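Local coordinates for chitin-binding domain 3 protein (Micromonospora aurantiaca ATCC 27029, PDB 5OPF) that binds copper and, as a lytic polysaccharide monooxygenase, probably cleaves crystalline polysaccharides such as cellulose or chitin by oxidation, at residues G2-P7 / Y185-D190; F98-F103 / V172-Q177; Y112-V117 / V137-N142. All blocks are in the same frame, centred on the assembly; numbering follows the deposited sequence.

Interaction 1. Residues G2-P7 / Y185-D190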
loop_
_atom_site.group_PDB
_atom_site.type_symbol
_atom_site.label_atom_id
_atom_site.label_comp_id
_atom_site.label_asym_id
_atom_site.label_seq_id
_atom_site.Cartn_x
_atom_site.Cartn_y
_atom_site.Cartn_z
ATOM N N GLY A 2 2.367 -5.376 9.076
ATOM C CA GLY A 2 3.389 -4.544 8.476
ATOM C C GLY A 2 2.830 -3.832 7.263
ATOM O O GLY A 2 1.613 -3.816 7.040
ATOM N N SER A 3 3.727 -3.233 6.484
ATOM C CA SER A 3 3.287 -2.464 5.330
ATOM C C SER A 3 4.475 -2.210 4.419
ATOM O O SER A 3 5.628 -2.483 4.764
ATOM C CB SER A 3 2.681 -1.128 5.773
ATOM O OG SER A 3 2.020 -0.469 4.696
ATOM N N VAL A 4 4.175 -1.649 3.247
ATOM C CA VAL A 4 5.214 -1.029 2.428
ATOM C C VAL A 4 5.572 0.303 3.067
ATOM O O VAL A 4 4.709 1.170 3.253
ATOM C CB VAL A 4 4.739 -0.815 0.983
ATOM C CG1 VAL A 4 5.802 -0.066 0.202
ATOM C CG2 VAL A 4 4.408 -2.145 0.308
ATOM N N VAL A 5 6.847 0.457 3.426
ATOM C CA VAL A 5 7.315 1.668 4.098
ATOM C C VAL A 5 8.107 2.586 3.173
ATOM O O VAL A 5 8.329 3.758 3.520
ATOM C CB VAL A 5 8.113 1.339 5.383
ATOM C CG1 VAL A 5 7.227 0.614 6.375
ATOM C CG2 VAL A 5 9.358 0.514 5.087
ATOM N N ASP A 6 8.521 2.107 2.006
ATOM C CA ASP A 6 9.254 2.928 1.044
ATOM C C ASP A 6 9.057 2.256 -0.312
ATOM O O ASP A 6 9.613 1.178 -0.544
ATOM C CB ASP A 6 10.737 2.985 1.408
ATOM C CG ASP A 6 11.503 3.972 0.566
ATOM O OD1 ASP A 6 10.972 4.396 -0.483
ATOM O OD2 ASP A 6 12.650 4.315 0.945
ATOM N N PRO A 7 8.243 2.835 -1.211
ATOM C CA PRO A 7 7.512 4.099 -1.104
ATOM C C PRO A 7 6.322 3.912 -0.171
ATOM O O PRO A 7 5.519 2.994 -0.372
ATOM C CB PRO A 7 7.077 4.372 -2.546
ATOM C CG PRO A 7 6.906 3.000 -3.138
ATOM C CD PRO A 7 7.950 2.143 -2.481
ATOM N N TYR A 185 -2.405 -8.894 2.585
ATOM C CA TYR A 185 -2.350 -7.459 2.813
ATOM C C TYR A 185 -2.290 -6.723 1.479
ATOM O O TYR A 185 -1.653 -7.189 0.527
ATOM C CB TYR A 185 -1.102 -7.082 3.622
ATOM C CG TYR A 185 -1.016 -7.660 5.017
ATOM C CD1 TYR A 185 -0.837 -9.024 5.227
ATOM C CD2 TYR A 185 -1.056 -6.834 6.145
ATOM C CE1 TYR A 185 -0.714 -9.546 6.511
ATOM C CE2 TYR A 185 -0.942 -7.348 7.426
ATOM C CZ TYR A 185 -0.781 -8.704 7.609
ATOM O OH TYR A 185 -0.664 -9.209 8.891
ATOM N N TYR A 186 -2.912 -5.539 1.435
ATOM C CA TYR A 186 -3.169 -4.819 0.188
ATOM C C TYR A 186 -2.735 -3.369 0.360
ATOM O O TYR A 186 -3.406 -2.597 1.052
ATOM C CB TYR A 186 -4.659 -4.906 -0.160
ATOM C CG TYR A 186 -5.089 -6.344 -0.308
ATOM C CD1 TYR A 186 -4.894 -7.023 -1.503
ATOM C CD2 TYR A 186 -5.658 -7.035 0.751
ATOM C CE1 TYR A 186 -5.239 -8.369 -1.630
ATOM C CE2 TYR A 186 -6.014 -8.368 0.636
ATOM C CZ TYR A 186 -5.803 -9.037 -0.554
ATOM O OH TYR A 186 -6.175 -10.364 -0.646
ATOM N N LEU A 187 -1.598 -3.000 -0.237
ATOM C CA LEU A 187 -0.966 -1.707 0.031
ATOM C C LEU A 187 -0.860 -0.861 -1.233
ATOM O O LEU A 187 -0.079 -1.182 -2.140
ATOM C CB LEU A 187 0.435 -1.899 0.606
ATOM C CG LEU A 187 0.605 -2.645 1.929
ATOM C CD1 LEU A 187 -0.426 -2.211 2.957
ATOM C CD2 LEU A 187 0.579 -4.164 1.700
ATOM N N CYS A 188 -1.592 0.256 -1.273
ATOM C CA CYS A 188 -1.409 1.269 -2.315
ATOM C C CYS A 188 -0.362 2.269 -1.868
ATOM O O CYS A 188 -0.444 2.766 -0.740
ATOM C CB CYS A 188 -2.708 2.039 -2.550
ATOM S SG CYS A 188 -3.975 1.091 -3.368
ATOM N N SER A 189 0.582 2.598 -2.757
ATOM C CA SER A 189 1.566 3.653 -2.502
ATOM C C SER A 189 1.568 4.643 -3.662
ATOM O O SER A 189 1.733 4.244 -4.825
ATOM C CB SER A 189 2.991 3.100 -2.377
ATOM O OG SER A 189 3.085 2.142 -1.347
ATOM N N ASP A 190 1.424 5.928 -3.351
ATOM C CA ASP A 190 1.468 6.960 -4.378
ATOM C C ASP A 190 2.907 7.361 -4.670
ATOM O O ASP A 190 3.686 7.659 -3.760
ATOM C CB ASP A 190 0.632 8.159 -3.942
ATOM C CG ASP A 190 -0.809 7.776 -3.706
ATOM O OD1 ASP A 190 -1.516 7.575 -4.721
ATOM O OD2 ASP A 190 -1.214 7.642 -2.508
#

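Interaction 2. Residues F98-F103 / V172-Q177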
loop_
_atom_site.group_PDB
_atom_site.type_symbol
_atom_site.label_atom_id
_atom_site.label_comp_id
_atom_site.label_asym_id
_atom_site.label_seq_id
_atom_site.Cartn_x
_atom_site.Cartn_y
_atom_site.Cartn_z
ATOM N N PHE A 98 12.893 0.503 -9.520
ATOM C CA PHE A 98 12.833 0.944 -8.141
ATOM C C PHE A 98 12.711 -0.278 -7.253
ATOM O O PHE A 98 12.644 -1.417 -7.725
ATOM C CB PHE A 98 11.716 1.973 -7.913
ATOM C CG PHE A 98 10.323 1.418 -8.039
ATOM C CD1 PHE A 98 9.776 1.141 -9.279
ATOM C CD2 PHE A 98 9.556 1.192 -6.911
ATOM C CE1 PHE A 98 8.496 0.648 -9.398
ATOM C CE2 PHE A 98 8.277 0.699 -7.018
ATOM C CZ PHE A 98 7.740 0.424 -8.262
ATOM N N ARG A 99 12.736 -0.027 -5.950
ATOM C CA ARG A 99 12.700 -1.069 -4.938
ATOM C C ARG A 99 11.588 -0.773 -3.947
ATOM O O ARG A 99 11.468 0.359 -3.465
ATOM C CB ARG A 99 14.048 -1.123 -4.209
ATOM C CG ARG A 99 15.171 -1.500 -5.160
ATOM C CD ARG A 99 16.535 -1.014 -4.719
ATOM N NE ARG A 99 17.016 -1.641 -3.492
ATOM C CZ ARG A 99 17.342 -2.923 -3.366
ATOM N NH1 ARG A 99 17.202 -3.762 -4.390
ATOM N NH2 ARG A 99 17.806 -3.371 -2.211
ATOM N N VAL A 100 10.795 -1.794 -3.629
ATOM C CA VAL A 100 9.737 -1.698 -2.633
ATOM C C VAL A 100 10.258 -2.305 -1.340
ATOM O O VAL A 100 10.591 -3.495 -1.300
ATOM C CB VAL A 100 8.477 -2.437 -3.112
ATOM C CG1 VAL A 100 7.437 -2.528 -2.000
ATOM C CG2 VAL A 100 7.897 -1.760 -4.367
ATOM N N LYS A 101 10.338 -1.500 -0.280
ATOM C CA LYS A 101 10.758 -1.983 1.031
ATOM C C LYS A 101 9.525 -2.365 1.833
ATOM O O LYS A 101 8.686 -1.504 2.149
ATOM C CB LYS A 101 11.558 -0.931 1.793
ATOM C CG LYS A 101 12.121 -1.468 3.104
ATOM C CD LYS A 101 12.883 -0.396 3.875
ATOM C CE LYS A 101 13.230 -0.841 5.293
ATOM N NZ LYS A 101 14.018 0.216 6.014
ATOM N N PHE A 102 9.422 -3.655 2.152
ATOM C CA PHE A 102 8.341 -4.185 2.963
ATOM C C PHE A 102 8.847 -4.418 4.380
ATOM O O PHE A 102 9.884 -5.053 4.564
ATOM C CB PHE A 102 7.784 -5.489 2.385
ATOM C CG PHE A 102 6.368 -5.681 2.765
ATOM C CD1 PHE A 102 6.021 -6.091 4.042
ATOM C CD2 PHE A 102 5.366 -5.345 1.879
ATOM C CE1 PHE A 102 4.686 -6.166 4.407
ATOM C CE2 PHE A 102 4.046 -5.425 2.229
ATOM C CZ PHE A 102 3.700 -5.828 3.491
ATOM N N PHE A 103 8.114 -3.922 5.380
ATOM C CA PHE A 103 8.460 -4.087 6.790
ATOM C C PHE A 103 7.388 -4.920 7.479
ATOM O O PHE A 103 6.198 -4.584 7.398
ATOM C CB PHE A 103 8.575 -2.710 7.455
ATOM C CG PHE A 103 8.786 -2.742 8.947
ATOM C CD1 PHE A 103 9.813 -3.467 9.524
ATOM C CD2 PHE A 103 7.927 -2.036 9.781
ATOM C CE1 PHE A 103 9.989 -3.473 10.910
ATOM C CE2 PHE A 103 8.101 -2.043 11.156
ATOM C CZ PHE A 103 9.123 -2.770 11.715
ATOM N N VAL A 172 1.519 2.365 -6.934
ATOM C CA VAL A 172 2.042 1.021 -6.734
ATOM C C VAL A 172 1.029 0.263 -5.884
ATOM O O VAL A 172 0.506 0.787 -4.894
ATOM C CB VAL A 172 3.411 1.071 -6.025
ATOM C CG1 VAL A 172 4.023 -0.322 -5.933
ATOM C CG2 VAL A 172 4.367 2.036 -6.725
ATOM N N TYR A 173 0.737 -0.979 -6.266
ATOM C CA TYR A 173 -0.135 -1.847 -5.478
ATOM C C TYR A 173 0.655 -3.093 -5.132
ATOM O O TYR A 173 1.076 -3.838 -6.026
ATOM C CB TYR A 173 -1.384 -2.241 -6.248
ATOM C CG TYR A 173 -2.509 -2.840 -5.430
ATOM C CD1 TYR A 173 -3.021 -2.180 -4.306
ATOM C CD2 TYR A 173 -3.123 -4.029 -5.812
ATOM C CE1 TYR A 173 -4.097 -2.688 -3.585
ATOM C CE2 TYR A 173 -4.203 -4.537 -5.104
ATOM C CZ TYR A 173 -4.690 -3.859 -4.005
ATOM O OH TYR A 173 -5.803 -4.348 -3.352
ATOM N N THR A 174 0.860 -3.313 -3.838
ATOM C CA THR A 174 1.648 -4.428 -3.336
ATOM C C THR A 174 0.723 -5.369 -2.569
ATOM O O THR A 174 -0.019 -4.937 -1.668
ATOM C CB THR A 174 2.802 -3.924 -2.449
ATOM O OG1 THR A 174 3.662 -3.058 -3.205
ATOM C CG2 THR A 174 3.637 -5.079 -1.927
ATOM N N ILE A 175 0.791 -6.654 -2.906
ATOM C CA ILE A 175 0.015 -7.708 -2.252
ATOM C C ILE A 175 0.995 -8.629 -1.538
ATOM O O ILE A 175 1.874 -9.224 -2.172
ATOM C CB ILE A 175 -0.826 -8.517 -3.256
ATOM C CG1 ILE A 175 -1.756 -7.595 -4.045
ATOM C CG2 ILE A 175 -1.615 -9.630 -2.509
ATOM C CD1 ILE A 175 -2.616 -8.309 -5.078
ATOM N N TRP A 176 0.848 -8.749 -0.222
ATOM C CA TRP A 176 1.634 -9.670 0.594
ATOM C C TRP A 176 0.739 -10.816 1.047
ATOM O O TRP A 176 -0.233 -10.593 1.777
ATOM C CB TRP A 176 2.158 -8.943 1.826
ATOM C CG TRP A 176 2.873 -9.775 2.878
ATOM C CD1 TRP A 176 3.602 -10.929 2.712
ATOM C CD2 TRP A 176 2.964 -9.442 4.265
ATOM N NE1 TRP A 176 4.137 -11.323 3.928
ATOM C CE2 TRP A 176 3.754 -10.424 4.889
ATOM C CE3 TRP A 176 2.433 -8.415 5.041
ATOM C CZ2 TRP A 176 4.052 -10.381 6.249
ATOM C CZ3 TRP A 176 2.717 -8.384 6.387
ATOM C CH2 TRP A 176 3.526 -9.354 6.974
ATOM N N GLN A 177 1.062 -12.042 0.634
ATOM C CA GLN A 177 0.423 -13.239 1.169
ATOM C C GLN A 177 1.343 -13.754 2.269
ATOM O O GLN A 177 2.443 -14.234 1.987
ATOM C CB GLN A 177 0.233 -14.282 0.068
ATOM C CG GLN A 177 -0.430 -15.571 0.543
ATOM C CD GLN A 177 -1.896 -15.401 0.883
ATOM O OE1 GLN A 177 -2.593 -14.609 0.274
ATOM N NE2 GLN A 177 -2.377 -16.176 1.837
#

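Interaction 3. Residues Y112-V117 / V137-N142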
loop_
_atom_site.group_PDB
_atom_site.type_symbol
_atom_site.label_atom_id
_atom_site.label_comp_id
_atom_site.label_asym_id
_atom_site.label_seq_id
_atom_site.Cartn_x
_atom_site.Cartn_y
_atom_site.Cartn_z
ATOM N N TYR A 112 4.324 -15.157 -1.079
ATOM C CA TYR A 112 4.735 -14.320 -2.199
ATOM C C TYR A 112 4.445 -12.878 -1.821
ATOM O O TYR A 112 3.618 -12.602 -0.941
ATOM C CB TYR A 112 4.013 -14.675 -3.516
ATOM C CG TYR A 112 2.509 -14.814 -3.415
ATOM C CD1 TYR A 112 1.664 -13.716 -3.541
ATOM C CD2 TYR A 112 1.928 -16.051 -3.218
ATOM C CE1 TYR A 112 0.276 -13.853 -3.452
ATOM C CE2 TYR A 112 0.558 -16.200 -3.139
ATOM C CZ TYR A 112 -0.274 -15.095 -3.257
ATOM O OH TYR A 112 -1.647 -15.257 -3.170
ATOM N N ILE A 113 5.144 -11.959 -2.487
ATOM C CA ILE A 113 4.787 -10.544 -2.495
ATOM C C ILE A 113 4.806 -10.097 -3.948
ATOM O O ILE A 113 5.811 -10.297 -4.641
ATOM C CB ILE A 113 5.738 -9.673 -1.646
ATOM C CG1 ILE A 113 5.736 -10.119 -0.184
ATOM C CG2 ILE A 113 5.314 -8.197 -1.746
ATOM C CD1 ILE A 113 6.668 -9.327 0.727
ATOM N N ARG A 114 3.698 -9.521 -4.407
ATOM C CA ARG A 114 3.543 -9.073 -5.782
ATOM C C ARG A 114 3.470 -7.554 -5.800
ATOM O O ARG A 114 2.767 -6.950 -4.987
ATOM C CB ARG A 114 2.277 -9.666 -6.401
ATOM C CG ARG A 114 2.373 -11.157 -6.606
ATOM C CD ARG A 114 1.047 -11.817 -6.974
ATOM N NE ARG A 114 1.207 -13.268 -7.004
ATOM C CZ ARG A 114 0.222 -14.148 -6.875
ATOM N NH1 ARG A 114 -1.035 -13.750 -6.753
ATOM N NH2 ARG A 114 0.507 -15.439 -6.855
ATOM N N VAL A 115 4.194 -6.945 -6.738
ATOM C CA VAL A 115 4.223 -5.495 -6.921
ATOM C C VAL A 115 3.667 -5.164 -8.301
ATOM O O VAL A 115 4.211 -5.605 -9.325
ATOM C CB VAL A 115 5.640 -4.924 -6.748
ATOM C CG1 VAL A 115 5.662 -3.411 -7.015
ATOM C CG2 VAL A 115 6.189 -5.236 -5.365
ATOM N N TYR A 116 2.597 -4.377 -8.314
ATOM C CA TYR A 116 1.963 -3.874 -9.522
ATOM C C TYR A 116 2.161 -2.360 -9.590
ATOM O O TYR A 116 2.235 -1.681 -8.561
ATOM C CB TYR A 116 0.443 -4.138 -9.489
ATOM C CG TYR A 116 0.062 -5.596 -9.451
ATOM C CD1 TYR A 116 -0.013 -6.294 -8.254
ATOM C CD2 TYR A 116 -0.218 -6.283 -10.616
ATOM C CE1 TYR A 116 -0.341 -7.627 -8.229
ATOM C CE2 TYR A 116 -0.549 -7.626 -10.595
ATOM C CZ TYR A 116 -0.602 -8.290 -9.394
ATOM O OH TYR A 116 -0.926 -9.637 -9.350
ATOM N N VAL A 117 2.204 -1.812 -10.808
ATOM C CA VAL A 117 2.215 -0.368 -11.011
ATOM C C VAL A 117 1.193 -0.023 -12.082
ATOM O O VAL A 117 1.047 -0.732 -13.085
ATOM C CB VAL A 117 3.618 0.161 -11.384
ATOM C CG1 VAL A 117 3.590 1.642 -11.763
ATOM C CG2 VAL A 117 4.591 -0.060 -10.233
ATOM N N VAL A 137 4.927 -5.928 -12.055
ATOM C CA VAL A 137 6.267 -5.439 -12.377
ATOM C C VAL A 137 7.347 -5.915 -11.407
ATOM O O VAL A 137 8.533 -5.660 -11.642
ATOM C CB VAL A 137 6.307 -3.903 -12.502
ATOM C CG1 VAL A 137 5.447 -3.423 -13.662
ATOM C CG2 VAL A 137 5.885 -3.225 -11.202
ATOM N N GLY A 138 6.968 -6.605 -10.328
ATOM C CA GLY A 138 7.940 -7.260 -9.466
ATOM C C GLY A 138 7.255 -8.331 -8.654
ATOM O O GLY A 138 6.043 -8.281 -8.445
ATOM N N GLN A 139 8.019 -9.340 -8.238
ATOM C CA GLN A 139 7.425 -10.449 -7.491
ATOM C C GLN A 139 8.527 -11.248 -6.819
ATOM O O GLN A 139 9.544 -11.553 -7.451
ATOM C CB GLN A 139 6.619 -11.372 -8.420
ATOM C CG GLN A 139 5.903 -12.540 -7.717
ATOM C CD GLN A 139 4.933 -13.289 -8.638
ATOM O OE1 GLN A 139 3.826 -13.645 -8.224
ATOM N NE2 GLN A 139 5.357 -13.558 -9.878
ATOM N N ILE A 140 8.318 -11.586 -5.545
ATOM C CA ILE A 140 9.108 -12.607 -4.872
ATOM C C ILE A 140 8.174 -13.753 -4.513
ATOM O O ILE A 140 6.973 -13.566 -4.295
ATOM C CB ILE A 140 9.868 -12.101 -3.620
ATOM C CG1 ILE A 140 8.905 -11.640 -2.519
ATOM C CG2 ILE A 140 10.857 -11.003 -4.006
ATOM C CD1 ILE A 140 9.590 -11.228 -1.236
ATOM N N GLY A 141 8.742 -14.954 -4.483
ATOM C CA GLY A 141 8.039 -16.157 -4.085
ATOM C C GLY A 141 8.166 -16.436 -2.604
ATOM O O GLY A 141 8.271 -15.523 -1.781
ATOM N N ASN A 142 8.158 -17.725 -2.262
ATOM C CA ASN A 142 8.120 -18.119 -0.862
ATOM C C ASN A 142 9.413 -17.694 -0.187
ATOM O O ASN A 142 10.502 -18.119 -0.579
ATOM C CB ASN A 142 7.877 -19.611 -0.713
ATOM C CG ASN A 142 7.524 -19.970 0.710
ATOM O OD1 ASN A 142 8.342 -19.794 1.610
ATOM N ND2 ASN A 142 6.286 -20.394 0.935
#

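Interaction 1. Residues G2-P7 / Y185-D190
S189 carries OG beside its own backbone N (chi1 -58°) and V4 carries CG1 anti to its backbone N, torsions that turn both groups into the gap between strands 2-6 and 185-190. There S189 OG gives its proton to P7 O at 2.8 Å, the one hydrogen bond across the contact, with the donor tilted 30° from the carbonyl plane. The P7 ring, which follows a cis peptide bond, also rests on this serine, its CG lying 4.0 Å from S189 CB. V4 spreads its two methyl groups over two partners: CG1 sits 3.8 Å from S189 OG, and CG2 meets L187 CB at 4.0 Å as the two side chains cross obliquely. L187 then reaches the opposing backbone, its CG 3.9 Å from V4 N, a buried amide with no polar partner in the model. The CD1 branch of L187 lies 3.5 Å from S3 OG, a hydroxyl whose main polar partner is S9 OG. Toward the N-terminal ends of both segments the Y185 ring meets G2 O obliquely, while Y185 OH is hydrogen-bonded to Q183 OE1 and to the backbone N of H1. The strands run 20° from parallel with their axes 7.3 Å apart, so side chains rather than backbone bonds fill the interface. Such face-to-face packing of strands from two sheets is the core of the immunoglobulin-like beta-sandwich of lytic polysaccharide monooxygenases, and here it leads directly to the copper site formed by H1, H108 and Y185.

Interaction 2. Residues F98-F103 / V172-Q177
The strands bearing F102 and W176 run in the same general direction at 43° to each other, 10.2 Å apart between axes, a spacing bridged by side chains and by no hydrogen bond. F102, with CG anti to its backbone N (chi1 -153°), drives its ring edge at one face of the W176 indole in an offset edge-to-face pair. The centroid of the phenyl ring and that of the six-membered indole ring are 4.8 Å apart, with the planes at 61°. The packing is tight where F102 CE1 stands 3.2 Å from W176 CE3, near the rim of the indole. T174 CG2 comes to the edge of the same phenyl ring, 4.2 Å from F102 CD2, and its other branch, T174 OG1, lies 4.0 Å from V100 CG1. V100 CG2 in turn approaches V172 CG1, a looser contact. At the start of both segments F98 and V172 reach toward each other tip to tip, F98 CZ 4.0 Å from V172 CG2. An alanine in place of F102 would probably open a gap against the indole face and T174 CG2, leaving W176 less firmly fixed on that side. The rotation of the indole is also restrained by a hydrogen bond from W176 NE1 to G109 O, and its other face stacks on Y185. The arrangement is core packing between the two sheets of a beta-sandwich, and its aromatic end forms a second shell in which F102 backs W176 and W176 backs the copper-site residue Y185.

Interaction 3. Residues Y112-V117 / V137-N142
I113 and I140 pair across an antiparallel two-strand contact that is interrupted by a classic beta bulge, V137 and G138 both facing V115. The closely packed part is the backbone together with the face bearing I113, V115 and I140, which is turned to the sandwich interior. I113 N binds I140 O at 3.0 Å, and I140 N returns the bond to I113 O. On that face the two isoleucines lie side by side and point the same way, I113 CB 3.8 Å from I140 CG1. At the bulge V115 O takes two donors, V137 N at 2.8 Å, nearly along the C=O axis, and G138 N at 3.1 Å; V115 N donates to G138 O. With V137 CG1 anti to the carbonyl carbon (chi1 -64°), CG2 falls between the backbone N and the carbonyl carbon and meets V117 CG2 at 3.6 Å. Strand 154-162 of the other sheet packs against this side through I159 and A161.

The opposite face, with R114 and Q139, is more open to solvent and is joined by one polar bond between long, extended chains. R114 NE donates to Q139 OE1 at 2.9 Å (N-H...O angle 148°), while the guanidinium and amide planes stand 71° apart. The glutamine meets the guanidinium near its plane, at the NE edge. Its face lies on the ring of Y112, whose OH is hydrogen-bonded to H60 NE2, and R114 NH2 sits 3.6 Å above the ring plane, over its centre.

From the N terminus, strand 2-6 leaves the copper site, and strand 183-192, close to the C terminus, packs against it, so interaction 1 closes the outermost loop. Within that span strand 97-104 meets strand 169-178 in interaction 2, and within that again strand 110-118 pairs with strand 134-140 in interaction 3; the closures sit one inside another and none cross. Interactions 1 and 2 join the two sheets, whereas interaction 3 builds the margin of one. Backbone bonds connect them: D6 with K101, and probably S189 with V172, link interactions 1 and 2, while Y116 with Y173, and I175 with R114, link interactions 2 and 3.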